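Local coordinates for protein tRNA uridine(34) acetyltransferase (Methanocaldococcus infernus, PDB 6IA8) that forms 5-(carboxymethyl)uridine at the wobble position 34 of tRNAs, using acetyl-CoA and S-adenosyl-L-methionine, at residues L116-R119 with A120-Q124; S263-M266 with D267-M270; K308-R311 with E312-I316; K350-L353 with G354-Y358; C370-C373 with R374-G377. All coordinates share one frame; numbering follows the deposited sequence. Where two conformers were deposited one is given.

Contact 1: residues L116-R119 with A120-Q124; sequences LQTR and ARIEQ
Arg-119 and Glu-123 meet one helical turn apart, and the arginine can be traced from its root outward. Its CB and CG sit beside the Ala-120 N simply because the chain runs on into that residue. CG points away from the Arg-119 backbone N (chi1 168°), and a bend at chi2 (88°) then turns the chain along the helix toward Glu-123. CD only grazes the glutamate, whereas NE comes within 3.7 Å of the Glu-123 CG methylene. At the tip the guanidinium lies almost flat on the carboxylate, the two planes 18° apart, with OE2 of Glu-123 over its centre, 3.3 Å above the plane. In this conformer, one of two modelled for Glu-123, the 3.4 Å between Arg-119 NH1 and Glu-123 OE2 is a salt bridge of charges alone, since no N-H is directed at the oxygen. Glu-126 brings a like charge close to this carboxylate, a repulsion the arginine may partly offset.

Beneath the pair, Glu-123 N donates to Arg-119 O over 2.9 Å in a nearly straight bond, part of the regular i to i+4 alpha-helical pattern. On the buried side, CG2 of Thr-118 touches CD1 of Ile-122 at 3.9 Å, the two side chains running alongside each other. Helix 114-127 packs Thr-118 against strand 63-68 of the parallel radical SAM sheet, and both Thr-118 and Ile-122 against helix 149-164.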
loop_
_atom_site.group_PDB
_atom_site.type_symbol
_atom_site.label_atom_id
_atom_site.label_comp_id
_atom_site.label_asym_id
_atom_site.label_seq_id
_atom_site.Cartn_x
_atom_site.Cartn_y
_atom_site.Cartn_z
ATOM N N LEU A 116 22.231 4.707 7.431
ATOM C CA LEU A 116 22.456 6.079 6.994
ATOM C C LEU A 116 21.279 6.591 6.178
ATOM O O LEU A 116 20.895 7.756 6.302
ATOM C CB LEU A 116 23.746 6.167 6.188
ATOM C CG LEU A 116 25.011 5.686 6.901
ATOM C CD1 LEU A 116 26.221 5.834 5.977
ATOM C CD2 LEU A 116 25.232 6.454 8.202
ATOM N N GLN A 117 20.695 5.742 5.330
ATOM C CA GLN A 117 19.538 6.169 4.547
ATOM C C GLN A 117 18.356 6.500 5.456
ATOM O O GLN A 117 17.694 7.533 5.304
ATOM C CB GLN A 117 19.151 5.073 3.557
ATOM C CG GLN A 117 20.081 4.933 2.352
ATOM C CD GLN A 117 19.619 3.853 1.421
ATOM O OE1 GLN A 117 18.828 4.102 0.504
ATOM N NE2 GLN A 117 20.088 2.636 1.657
ATOM N N THR A 118 18.068 5.620 6.401
ATOM C CA THR A 118 16.938 5.854 7.283
ATOM C C THR A 118 17.164 7.101 8.137
ATOM O O THR A 118 16.306 7.986 8.222
ATOM C CB THR A 118 16.731 4.617 8.147
ATOM O OG1 THR A 118 16.483 3.465 7.318
ATOM C CG2 THR A 118 15.536 4.826 9.105
ATOM N N ARG A 119 18.325 7.192 8.776
ATOM C CA ARG A 119 18.627 8.363 9.595
ATOM C C ARG A 119 18.535 9.654 8.782
ATOM O O ARG A 119 17.933 10.645 9.226
ATOM C CB ARG A 119 20.020 8.199 10.217
ATOM C CG ARG A 119 20.579 9.443 10.856
ATOM C CD ARG A 119 20.182 9.596 12.303
ATOM N NE ARG A 119 20.753 10.800 12.917
ATOM C CZ ARG A 119 20.414 11.246 14.123
ATOM N NH1 ARG A 119 19.530 10.577 14.854
ATOM N NH2 ARG A 119 20.959 12.353 14.600
ATOM N N ALA A 120 19.143 9.672 7.592
ATOM C CA ALA A 120 19.192 10.910 6.817
ATOM C C ALA A 120 17.788 11.392 6.442
ATOM O O ALA A 120 17.507 12.599 6.440
ATOM C CB ALA A 120 20.058 10.710 5.565
ATOM N N ARG A 121 16.898 10.462 6.105
ATOM C CA ARG A 121 15.536 10.835 5.746
ATOM C C ARG A 121 14.789 11.393 6.956
ATOM O O ARG A 121 14.041 12.370 6.840
ATOM C CB ARG A 121 14.808 9.620 5.160
ATOM C CG ARG A 121 13.416 9.926 4.626
ATOM C CD ARG A 121 13.426 10.938 3.493
ATOM N NE ARG A 121 12.087 11.463 3.225
ATOM C CZ ARG A 121 11.845 12.555 2.509
ATOM N NH1 ARG A 121 12.848 13.237 1.980
ATOM N NH2 ARG A 121 10.602 12.967 2.325
ATOM N N ILE A 122 14.980 10.784 8.126
ATOM C CA ILE A 122 14.304 11.257 9.330
ATOM C C ILE A 122 14.767 12.665 9.677
ATOM O O ILE A 122 13.954 13.557 9.947
ATOM C CB ILE A 122 14.540 10.276 10.490
ATOM C CG1 ILE A 122 13.734 8.981 10.242
ATOM C CG2 ILE A 122 14.120 10.898 11.815
ATOM C CD1 ILE A 122 14.166 7.815 11.146
ATOM N N GLU A 123 16.082 12.894 9.668
ATOM C CA GLU A 123 16.595 14.225 9.972
ATOM C C GLU A 123 16.109 15.247 8.950
ATOM O O GLU A 123 15.778 16.383 9.307
ATOM C CB GLU A 123 18.125 14.196 10.027
ATOM C CG GLU A 123 18.671 13.314 11.144
ATOM C CD GLU A 123 18.207 13.763 12.520
ATOM O OE1 GLU A 123 18.414 14.953 12.862
ATOM O OE2 GLU A 123 17.637 12.928 13.251
ATOM N N GLN A 124 16.091 14.874 7.667
ATOM C CA GLN A 124 15.599 15.781 6.632
ATOM C C GLN A 124 14.140 16.148 6.860
ATOM O O GLN A 124 13.747 17.300 6.646
ATOM C CB GLN A 124 15.807 15.120 5.271
ATOM C CG GLN A 124 15.139 15.760 4.100
ATOM C CD GLN A 124 15.202 14.871 2.860
ATOM O OE1 GLN A 124 14.306 14.898 2.014
ATOM N NE2 GLN A 124 16.258 14.070 2.755
#

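Contact 2: residues S263-M266 with D267-M270; sequences SIEM and DKKM
Ile-264 and Lys-268 run alongside each other on helix 264-276, with CG2 of the isoleucine 3.8 Å from CE of the lysine. The lysine chain is extended beyond CG, which carries CE out to the CG2 branch, while CG passes the Ile-264 carbonyl O. Glu-265 and Lys-269, the next pair round the helix, are angled across one another: OE2 of Glu-265 lies 3.7 Å from CE of Lys-269, while NZ stays 4.2 Å from that oxygen. This is at most a loose attraction between opposite charges, beyond salt-bridge range, and the closest side-chain contacts are made by the lysine methylenes.

The backbone sets the spacing of both pairs. Lys-268 N donates to Ile-264 O over 2.9 Å at 169°, and Lys-269 N does the same to Glu-265 O. At the start of the helix Ser-263 is the N-cap: its OG accepts from Met-266 N at 3.0 Å (162°), tying down an amide of the first turn, while its carbonyl O receives Asp-267 N at 2.8 Å. Asp-267 forms the next shell, buried, with both carboxylate oxygens hydrogen-bonded: OD1 to Ser-262 OG, and OD2 to Gly-258 N as well as the Tyr-310 hydroxyl.

The helix is the crossover of a beta-alpha-beta unit between parallel strands 250-255 and 284-287. Its Ile-264, Asp-267 and Lys-268 side chains lie against helix 312-325.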
loop_
_atom_site.group_PDB
_atom_site.type_symbol
_atom_site.label_atom_id
_atom_site.label_comp_id
_atom_site.label_asym_id
_atom_site.label_seq_id
_atom_site.Cartn_x
_atom_site.Cartn_y
_atom_site.Cartn_z
ATOM N N SER A 263 -3.187 -1.454 -25.615
ATOM C CA SER A 263 -3.973 -0.413 -26.259
ATOM C C SER A 263 -4.797 0.276 -25.184
ATOM O O SER A 263 -4.867 -0.183 -24.041
ATOM C CB SER A 263 -4.882 -0.985 -27.341
ATOM O OG SER A 263 -5.930 -1.747 -26.744
ATOM N N ILE A 264 -5.408 1.401 -25.556
ATOM C CA ILE A 264 -6.268 2.111 -24.615
ATOM C C ILE A 264 -7.376 1.188 -24.130
ATOM O O ILE A 264 -7.605 1.050 -22.925
ATOM C CB ILE A 264 -6.826 3.398 -25.248
ATOM C CG1 ILE A 264 -5.695 4.431 -25.401
ATOM C CG2 ILE A 264 -7.960 3.957 -24.412
ATOM C CD1 ILE A 264 -6.106 5.689 -26.162
ATOM N N GLU A 265 -8.064 0.520 -25.059
ATOM C CA GLU A 265 -9.160 -0.357 -24.667
ATOM C C GLU A 265 -8.657 -1.552 -23.869
ATOM O O GLU A 265 -9.310 -1.978 -22.915
ATOM C CB GLU A 265 -9.927 -0.832 -25.898
ATOM C CG GLU A 265 -11.175 -1.634 -25.555
ATOM C CD GLU A 265 -12.157 -0.856 -24.693
ATOM O OE1 GLU A 265 -12.295 0.367 -24.896
ATOM O OE2 GLU A 265 -12.785 -1.467 -23.805
ATOM N N MET A 266 -7.518 -2.124 -24.253
ATOM C CA MET A 266 -6.940 -3.214 -23.475
ATOM C C MET A 266 -6.601 -2.766 -22.054
ATOM O O MET A 266 -6.825 -3.510 -21.089
ATOM C CB MET A 266 -5.691 -3.745 -24.184
ATOM C CG MET A 266 -5.188 -5.072 -23.638
ATOM S SD MET A 266 -3.888 -5.863 -24.633
ATOM C CE MET A 266 -4.540 -5.613 -26.259
ATOM N N ASP A 267 -5.993 -1.581 -21.912
ATOM C CA ASP A 267 -5.691 -1.069 -20.577
ATOM C C ASP A 267 -6.959 -0.855 -19.754
ATOM O O ASP A 267 -6.993 -1.188 -18.566
ATOM C CB ASP A 267 -4.900 0.234 -20.678
ATOM C CG ASP A 267 -3.435 0.008 -21.037
ATOM O OD1 ASP A 267 -2.871 -1.112 -20.833
ATOM O OD2 ASP A 267 -2.816 0.985 -21.469
ATOM N N LYS A 268 -7.986 -0.241 -20.345
ATOM C CA LYS A 268 -9.248 -0.050 -19.635
ATOM C C LYS A 268 -9.819 -1.381 -19.152
ATOM O O LYS A 268 -10.301 -1.484 -18.016
ATOM C CB LYS A 268 -10.245 0.665 -20.542
ATOM C CG LYS A 268 -9.923 2.143 -20.764
ATOM C CD LYS A 268 -10.972 2.803 -21.642
ATOM C CE LYS A 268 -10.695 4.300 -21.798
ATOM N NZ LYS A 268 -11.662 4.958 -22.735
ATOM N N LYS A 269 -9.790 -2.407 -20.006
ATOM C CA LYS A 269 -10.310 -3.708 -19.600
ATOM C C LYS A 269 -9.491 -4.298 -18.471
ATOM O O LYS A 269 -10.051 -4.934 -17.565
ATOM C CB LYS A 269 -10.345 -4.660 -20.798
ATOM C CG LYS A 269 -11.448 -4.304 -21.805
ATOM C CD LYS A 269 -11.567 -5.342 -22.910
ATOM C CE LYS A 269 -12.838 -5.142 -23.729
ATOM N NZ LYS A 269 -14.069 -5.423 -22.938
ATOM N N MET A 270 -8.174 -4.072 -18.483
ATOM C CA MET A 270 -7.346 -4.561 -17.389
ATOM C C MET A 270 -7.805 -3.979 -16.046
ATOM O O MET A 270 -7.896 -4.685 -15.026
ATOM C CB MET A 270 -5.876 -4.210 -17.651
ATOM C CG MET A 270 -5.011 -4.331 -16.407
ATOM S SD MET A 270 -3.215 -4.314 -16.752
ATOM C CE MET A 270 -2.918 -2.624 -17.198
#

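Contact 3: residues K308-R311 with E312-I316; sequences KPYR and EEEAI
Tyr-310 offers one face of its ring to the CB of Glu-314. That carbon sits 3.6 Å above the ring plane and 3.8 Å from its centroid, 22° off the normal, a CH-pi contact displaced toward the CG and CD2 rim. The carboxylate at the far end of the same side chain stands perpendicular to the ring and does a different job. With CG beside the backbone N (chi1 -62°) and a bend at chi2 (86°), the glutamate folds back over the start of its helix. There OE2 accepts from Arg-311 N at 2.9 Å, the donor lying out of the carboxylate plane.

The aliphatic root of Arg-311 also lies against this oxygen, its CB 3.6 Å from Glu-314 OE2, while the guanidinium leads away from the helix. The turn is closed by Ala-315 N, which donates to Arg-311 O over 3.2 Å in a nearly straight bond.

Arg-311 is the N-cap residue of helix 312-325, and the glutamate three places on binds its backbone amide. That return bond is the N3-to-N-cap half of a capping box, here at the entrance to a helix of the radical SAM core.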
loop_
_atom_site.group_PDB
_atom_site.type_symbol
_atom_site.label_atom_id
_atom_site.label_comp_id
_atom_site.label_asym_id
_atom_site.label_seq_id
_atom_site.Cartn_x
_atom_site.Cartn_y
_atom_site.Cartn_z
ATOM N N LYS A 308 5.627 2.543 -29.314
ATOM C CA LYS A 308 5.342 3.969 -29.225
ATOM C C LYS A 308 4.630 4.203 -27.903
ATOM O O LYS A 308 3.447 3.852 -27.778
ATOM C CB LYS A 308 4.466 4.428 -30.392
ATOM N N PRO A 309 5.283 4.782 -26.893
ATOM C CA PRO A 309 4.628 4.911 -25.581
ATOM C C PRO A 309 3.515 5.943 -25.649
ATOM O O PRO A 309 3.451 6.772 -26.559
ATOM C CB PRO A 309 5.754 5.372 -24.644
ATOM C CG PRO A 309 6.694 6.131 -25.574
ATOM C CD PRO A 309 6.636 5.379 -26.900
ATOM N N TYR A 310 2.640 5.886 -24.653
ATOM C CA TYR A 310 1.565 6.853 -24.537
ATOM C C TYR A 310 2.142 8.256 -24.433
ATOM O O TYR A 310 3.171 8.475 -23.785
ATOM C CB TYR A 310 0.737 6.570 -23.279
ATOM C CG TYR A 310 -0.292 5.456 -23.371
ATOM C CD1 TYR A 310 -0.977 5.036 -22.243
ATOM C CD2 TYR A 310 -0.580 4.838 -24.579
ATOM C CE1 TYR A 310 -1.916 4.025 -22.312
ATOM C CE2 TYR A 310 -1.528 3.846 -24.663
ATOM C CZ TYR A 310 -2.196 3.442 -23.514
ATOM O OH TYR A 310 -3.144 2.451 -23.580
ATOM N N ARG A 311 1.457 9.213 -25.056
ATOM C CA ARG A 311 1.618 10.625 -24.741
ATOM C C ARG A 311 0.630 10.999 -23.635
ATOM O O ARG A 311 -0.097 10.150 -23.115
ATOM C CB ARG A 311 1.421 11.467 -26.000
ATOM C CG ARG A 311 2.549 11.262 -27.024
ATOM C CD ARG A 311 2.235 11.917 -28.361
ATOM N NE ARG A 311 1.997 13.353 -28.241
ATOM C CZ ARG A 311 1.740 14.153 -29.269
ATOM N NH1 ARG A 311 1.697 13.661 -30.504
ATOM N NH2 ARG A 311 1.532 15.448 -29.066
ATOM N N GLU A 312 0.590 12.283 -23.272
ATOM C CA GLU A 312 -0.231 12.703 -22.142
ATOM C C GLU A 312 -1.707 12.396 -22.369
ATOM O O GLU A 312 -2.386 11.910 -21.457
ATOM C CB GLU A 312 -0.031 14.192 -21.872
ATOM C CG GLU A 312 1.317 14.540 -21.288
ATOM C CD GLU A 312 1.199 15.126 -19.902
ATOM O OE1 GLU A 312 1.348 14.374 -18.917
ATOM O OE2 GLU A 312 0.938 16.339 -19.794
ATOM N N GLU A 313 -2.221 12.670 -23.573
ATOM C CA GLU A 313 -3.635 12.440 -23.856
ATOM C C GLU A 313 -4.037 11.003 -23.530
ATOM O O GLU A 313 -5.044 10.760 -22.865
ATOM C CB GLU A 313 -3.928 12.771 -25.325
ATOM C CG GLU A 313 -5.275 12.298 -25.839
ATOM C CD GLU A 313 -5.272 12.050 -27.349
ATOM O OE1 GLU A 313 -4.751 12.901 -28.109
ATOM O OE2 GLU A 313 -5.777 10.990 -27.774
ATOM N N GLU A 314 -3.278 10.028 -24.017
ATOM C CA GLU A 314 -3.681 8.638 -23.824
ATOM C C GLU A 314 -3.566 8.225 -22.359
ATOM O O GLU A 314 -4.425 7.499 -21.842
ATOM C CB GLU A 314 -2.832 7.709 -24.697
ATOM C CG GLU A 314 -2.965 7.929 -26.192
ATOM C CD GLU A 314 -2.027 8.998 -26.699
ATOM O OE1 GLU A 314 -2.501 10.095 -27.051
ATOM O OE2 GLU A 314 -0.809 8.741 -26.729
ATOM N N ALA A 315 -2.493 8.651 -21.685
ATOM C CA ALA A 315 -2.330 8.297 -20.282
ATOM C C ALA A 315 -3.482 8.859 -19.467
ATOM O O ALA A 315 -4.023 8.174 -18.593
ATOM C CB ALA A 315 -0.988 8.806 -19.764
ATOM N N ILE A 316 -3.870 10.106 -19.751
ATOM C CA ILE A 316 -4.964 10.748 -19.027
ATOM C C ILE A 316 -6.267 9.995 -19.242
ATOM O O ILE A 316 -7.031 9.780 -18.294
ATOM C CB ILE A 316 -5.084 12.223 -19.454
ATOM C CG1 ILE A 316 -3.845 13.005 -18.992
ATOM C CG2 ILE A 316 -6.365 12.860 -18.896
ATOM C CD1 ILE A 316 -3.766 14.413 -19.575
#

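Contact 4: residues K350-L353 with G354-Y358; sequences KSNL and GELVY
Asn-352 takes the N-cap position of helix 353-364, and its side chain crosses those of Glu-355 and Leu-356 in the first turn. It makes no side-chain capping bond. With chi1 at 55°, CG stands between the backbone N and the carbonyl carbon, and the amide is directed toward these two neighbours. Its plane is inclined 68° to the Glu-355 carboxylate, and ND2 reaches OE1 of Glu-355 at 3.4 Å, a weak hydrogen bond. The glutamate chain is extended beyond CG, bringing OE1 to ND2; its other oxygen, OE2, has a long, weak ion pair with Lys-359.

Leu-356 lies across the asparagine at an angle. Its CD1 approaches Asn-352 OD1 and its CD2 approaches ND2, each at 3.9 Å, so the two methyls lie over one face of the amide, one near each polar end. Lys-350 also reaches this leucine, running at about a right angle to it and placing both CE and NZ 4.1 Å from CD1. The ammonium has its stronger partner in Glu-312, with which it forms a salt bridge.

Leu-353 and Val-357 are buried, and Leu-353 also packs on Ile-316 of helix 312-325. Between the two runs a backbone bond, Val-357 N to Leu-353 O. The N-cap carbonyl itself is used: Leu-356 N donates to Asn-352 O, spanning 3.0 Å with an N-H...O angle of 158°.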
loop_
_atom_site.group_PDB
_atom_site.type_symbol
_atom_site.label_atom_id
_atom_site.label_comp_id
_atom_site.label_asym_id
_atom_site.label_seq_id
_atom_site.Cartn_x
_atom_site.Cartn_y
_atom_site.Cartn_z
ATOM N N LYS A 350 5.834 15.327 -18.426
ATOM C CA LYS A 350 5.347 16.382 -17.548
ATOM C C LYS A 350 5.093 15.846 -16.147
ATOM O O LYS A 350 4.801 14.662 -15.947
ATOM C CB LYS A 350 4.084 17.006 -18.135
ATOM C CG LYS A 350 4.389 17.935 -19.312
ATOM C CD LYS A 350 3.153 18.272 -20.131
ATOM C CE LYS A 350 2.091 18.973 -19.299
ATOM N NZ LYS A 350 0.923 19.393 -20.132
ATOM N N SER A 351 5.225 16.739 -15.166
ATOM C CA SER A 351 5.272 16.349 -13.761
ATOM C C SER A 351 3.930 16.440 -13.037
ATOM O O SER A 351 3.842 16.043 -11.866
ATOM C CB SER A 351 6.300 17.216 -13.023
ATOM O OG SER A 351 6.020 18.593 -13.205
ATOM N N ASN A 352 2.893 16.958 -13.684
ATOM C CA ASN A 352 1.588 17.130 -13.053
ATOM C C ASN A 352 0.523 16.213 -13.659
ATOM O O ASN A 352 -0.633 16.596 -13.825
ATOM C CB ASN A 352 1.154 18.590 -13.149
ATOM C CG ASN A 352 1.158 19.101 -14.578
ATOM O OD1 ASN A 352 1.772 18.497 -15.455
ATOM N ND2 ASN A 352 0.476 20.216 -14.818
ATOM N N LEU A 353 0.895 14.982 -14.002
ATOM C CA LEU A 353 -0.064 14.077 -14.623
ATOM C C LEU A 353 -1.290 13.900 -13.741
ATOM O O LEU A 353 -2.418 13.865 -14.238
ATOM C CB LEU A 353 0.593 12.726 -14.909
ATOM C CG LEU A 353 -0.316 11.671 -15.551
ATOM C CD1 LEU A 353 -0.932 12.193 -16.844
ATOM C CD2 LEU A 353 0.449 10.372 -15.818
ATOM N N GLY A 354 -1.091 13.803 -12.426
ATOM C CA GLY A 354 -2.228 13.680 -11.524
ATOM C C GLY A 354 -3.198 14.841 -11.633
ATOM O O GLY A 354 -4.419 14.654 -11.625
ATOM N N GLU A 355 -2.670 16.061 -11.709
ATOM C CA GLU A 355 -3.520 17.238 -11.835
ATOM C C GLU A 355 -4.252 17.225 -13.169
ATOM O O GLU A 355 -5.418 17.627 -13.253
ATOM C CB GLU A 355 -2.678 18.519 -11.700
ATOM C CG GLU A 355 -3.504 19.793 -11.652
ATOM C CD GLU A 355 -2.657 21.048 -11.818
ATOM O OE1 GLU A 355 -1.458 20.922 -12.150
ATOM O OE2 GLU A 355 -3.189 22.160 -11.617
ATOM N N LEU A 356 -3.576 16.769 -14.230
ATOM C CA LEU A 356 -4.213 16.718 -15.539
ATOM C C LEU A 356 -5.364 15.723 -15.528
ATOM O O LEU A 356 -6.414 15.965 -16.137
ATOM C CB LEU A 356 -3.175 16.350 -16.602
ATOM C CG LEU A 356 -1.954 17.277 -16.670
ATOM C CD1 LEU A 356 -0.944 16.744 -17.671
ATOM C CD2 LEU A 356 -2.384 18.674 -17.041
ATOM N N VAL A 357 -5.176 14.597 -14.831
ATOM C CA VAL A 357 -6.229 13.597 -14.711
ATOM C C VAL A 357 -7.412 14.180 -13.967
ATOM O O VAL A 357 -8.560 14.006 -14.377
ATOM C CB VAL A 357 -5.700 12.340 -14.001
ATOM C CG1 VAL A 357 -6.850 11.453 -13.570
ATOM C CG2 VAL A 357 -4.726 11.598 -14.903
ATOM N N TYR A 358 -7.147 14.869 -12.850
ATOM C CA TYR A 358 -8.213 15.503 -12.076
ATOM C C TYR A 358 -9.039 16.450 -12.949
ATOM O O TYR A 358 -10.277 16.400 -12.955
ATOM C CB TYR A 358 -7.594 16.243 -10.881
ATOM C CG TYR A 358 -8.597 16.939 -9.979
ATOM C CD1 TYR A 358 -9.216 16.255 -8.936
ATOM C CD2 TYR A 358 -8.902 18.284 -10.150
ATOM C CE1 TYR A 358 -10.129 16.889 -8.104
ATOM C CE2 TYR A 358 -9.811 18.923 -9.324
ATOM C CZ TYR A 358 -10.418 18.225 -8.307
ATOM O OH TYR A 358 -11.318 18.867 -7.490
#

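Contact 5: residues C370-C373 with R374-G377; sequences CIRC and REVG
Glu-375 folds back over Ile-371 and Arg-372 at the junction of two short helices, 371-374 and 376-383, within the N-acetyltransferase region. It is the first residue to leave helical geometry after one helix and the N-cap of the next, so helical geometry is interrupted here (psi 146°).

Among the hydrogen bonds, Arg-374 N donates to Cys-370 O at 3.1 Å, closing the single turn that begins at the Cys-370 N-cap. The same amide also makes a weak bond to Ile-371 O. That carbonyl takes a second weak bond from Glu-375 N, short at 2.9 Å but bent to 122°, as expected where a helix is running out.

Charge plays a looser part. Arg-372 NH1 remains 5.5 Å from Glu-375 OE1, too far for a salt bridge, so any attraction is probably weak. The extended Arg-374 side chain leads away from this turn and has long, weak ion pairs with Glu-412 and Asp-417.

There is one covalent link: a disulfide ties Cys-373 to Cys-368, just before the helix.

Van der Waals contacts complete the fold-back. Ile-371 is buried against Leu-419 and Phe-422 of strand 418-427, and so joins the turn to the mixed sheet. Glu-375 CB rests 3.3 Å from Ile-371 O. A chi1 of 60° turns the glutamate back over the preceding turn, and the chain beyond CG is extended. Ile-371 and Glu-375 cross at about a right angle, while OE1 of Glu-375 comes to 3.4 Å from the CA of Arg-372.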
loop_
_atom_site.group_PDB
_atom_site.type_symbol
_atom_site.label_atom_id
_atom_site.label_comp_id
_atom_site.label_asym_id
_atom_site.label_seq_id
_atom_site.Cartn_x
_atom_site.Cartn_y
_atom_site.Cartn_z
ATOM N N CYS A 370 -12.621 6.352 -4.501
ATOM C CA CYS A 370 -11.643 5.505 -3.831
ATOM C C CYS A 370 -11.092 6.202 -2.582
ATOM O O CYS A 370 -11.395 7.353 -2.296
ATOM C CB CYS A 370 -10.510 5.137 -4.784
ATOM S SG CYS A 370 -9.403 6.478 -5.097
ATOM N N ILE A 371 -10.287 5.470 -1.819
ATOM C CA ILE A 371 -9.898 5.912 -0.481
ATOM C C ILE A 371 -9.172 7.246 -0.544
ATOM O O ILE A 371 -9.449 8.160 0.232
ATOM C CB ILE A 371 -9.023 4.841 0.182
ATOM C CG1 ILE A 371 -9.865 3.595 0.543
ATOM C CG2 ILE A 371 -8.355 5.403 1.450
ATOM C CD1 ILE A 371 -9.031 2.392 0.922
ATOM N N ARG A 372 -8.231 7.382 -1.473
ATOM C CA ARG A 372 -7.467 8.632 -1.538
ATOM C C ARG A 372 -8.367 9.830 -1.849
ATOM O O ARG A 372 -8.170 10.934 -1.311
ATOM C CB ARG A 372 -6.352 8.539 -2.590
ATOM C CG ARG A 372 -5.522 9.819 -2.671
ATOM C CD ARG A 372 -4.426 9.787 -3.736
ATOM N NE ARG A 372 -3.861 11.121 -3.941
ATOM C CZ ARG A 372 -3.033 11.722 -3.093
ATOM N NH1 ARG A 372 -2.665 11.109 -1.977
ATOM N NH2 ARG A 372 -2.576 12.939 -3.355
ATOM N N CYS A 373 -9.343 9.651 -2.740
ATOM C CA CYS A 373 -10.183 10.780 -3.113
ATOM C C CYS A 373 -11.139 11.182 -1.989
ATOM O O CYS A 373 -11.575 12.334 -1.925
ATOM C CB CYS A 373 -10.985 10.449 -4.375
ATOM S SG CYS A 373 -10.040 10.081 -5.896
ATOM N N ARG A 374 -11.505 10.260 -1.114
ATOM C CA ARG A 374 -12.494 10.559 -0.080
ATOM C C ARG A 374 -11.901 10.752 1.328
ATOM O O ARG A 374 -12.631 11.132 2.262
ATOM C CB ARG A 374 -13.551 9.437 -0.054
ATOM C CG ARG A 374 -14.492 9.372 -1.258
ATOM C CD ARG A 374 -15.700 8.451 -0.962
ATOM N NE ARG A 374 -16.798 8.606 -1.919
ATOM C CZ ARG A 374 -17.908 7.871 -1.918
ATOM N NH1 ARG A 374 -18.844 8.082 -2.832
ATOM N NH2 ARG A 374 -18.080 6.926 -1.009
ATOM N N GLU A 375 -10.615 10.486 1.530
ATOM C CA GLU A 375 -10.090 10.512 2.889
ATOM C C GLU A 375 -10.136 11.936 3.429
ATOM O O GLU A 375 -9.976 12.899 2.680
ATOM C CB GLU A 375 -8.669 9.963 2.937
ATOM C CG GLU A 375 -7.672 10.701 2.096
ATOM C CD GLU A 375 -6.300 10.040 2.161
ATOM O OE1 GLU A 375 -6.150 8.925 1.623
ATOM O OE2 GLU A 375 -5.392 10.624 2.779
ATOM N N VAL A 376 -10.376 12.052 4.742
ATOM C CA VAL A 376 -10.740 13.331 5.363
ATOM C C VAL A 376 -9.705 14.416 5.047
ATOM O O VAL A 376 -10.055 15.558 4.728
ATOM C CB VAL A 376 -10.913 13.140 6.884
ATOM C CG1 VAL A 376 -9.722 12.385 7.448
ATOM C CG2 VAL A 376 -11.063 14.517 7.594
ATOM N N GLY A 377 -8.417 14.075 5.126
ATOM C CA GLY A 377 -7.370 15.070 4.911
ATOM C C GLY A 377 -7.327 15.595 3.489
ATOM O O GLY A 377 -7.116 16.792 3.253
#

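Contacts 2, 3 and 4 form a connected series, each touching pair on the same side of the chain's centre. Contacts 2 and 3, with centres 13 Å apart, share a probable hydrogen bond of 2.6 Å between Asp-267 OD2 and Tyr-310 OH. Contacts 3 and 4, at 12 Å, share the 3.1 Å salt bridge of Glu-312 OE2 with Lys-350 NZ. Contact 5 comes within about 7 Å of contact 4 at the nearest atoms. Its Ile-371 side chain is about 6 Å from that of Gln-445, and the Ile-122 side chain of contact 1 about 10 Å from that of Lys-134, both probably acetyl-CoA-binding residues. Contact 1 stands apart, its centre 40 Å from that of contact 2.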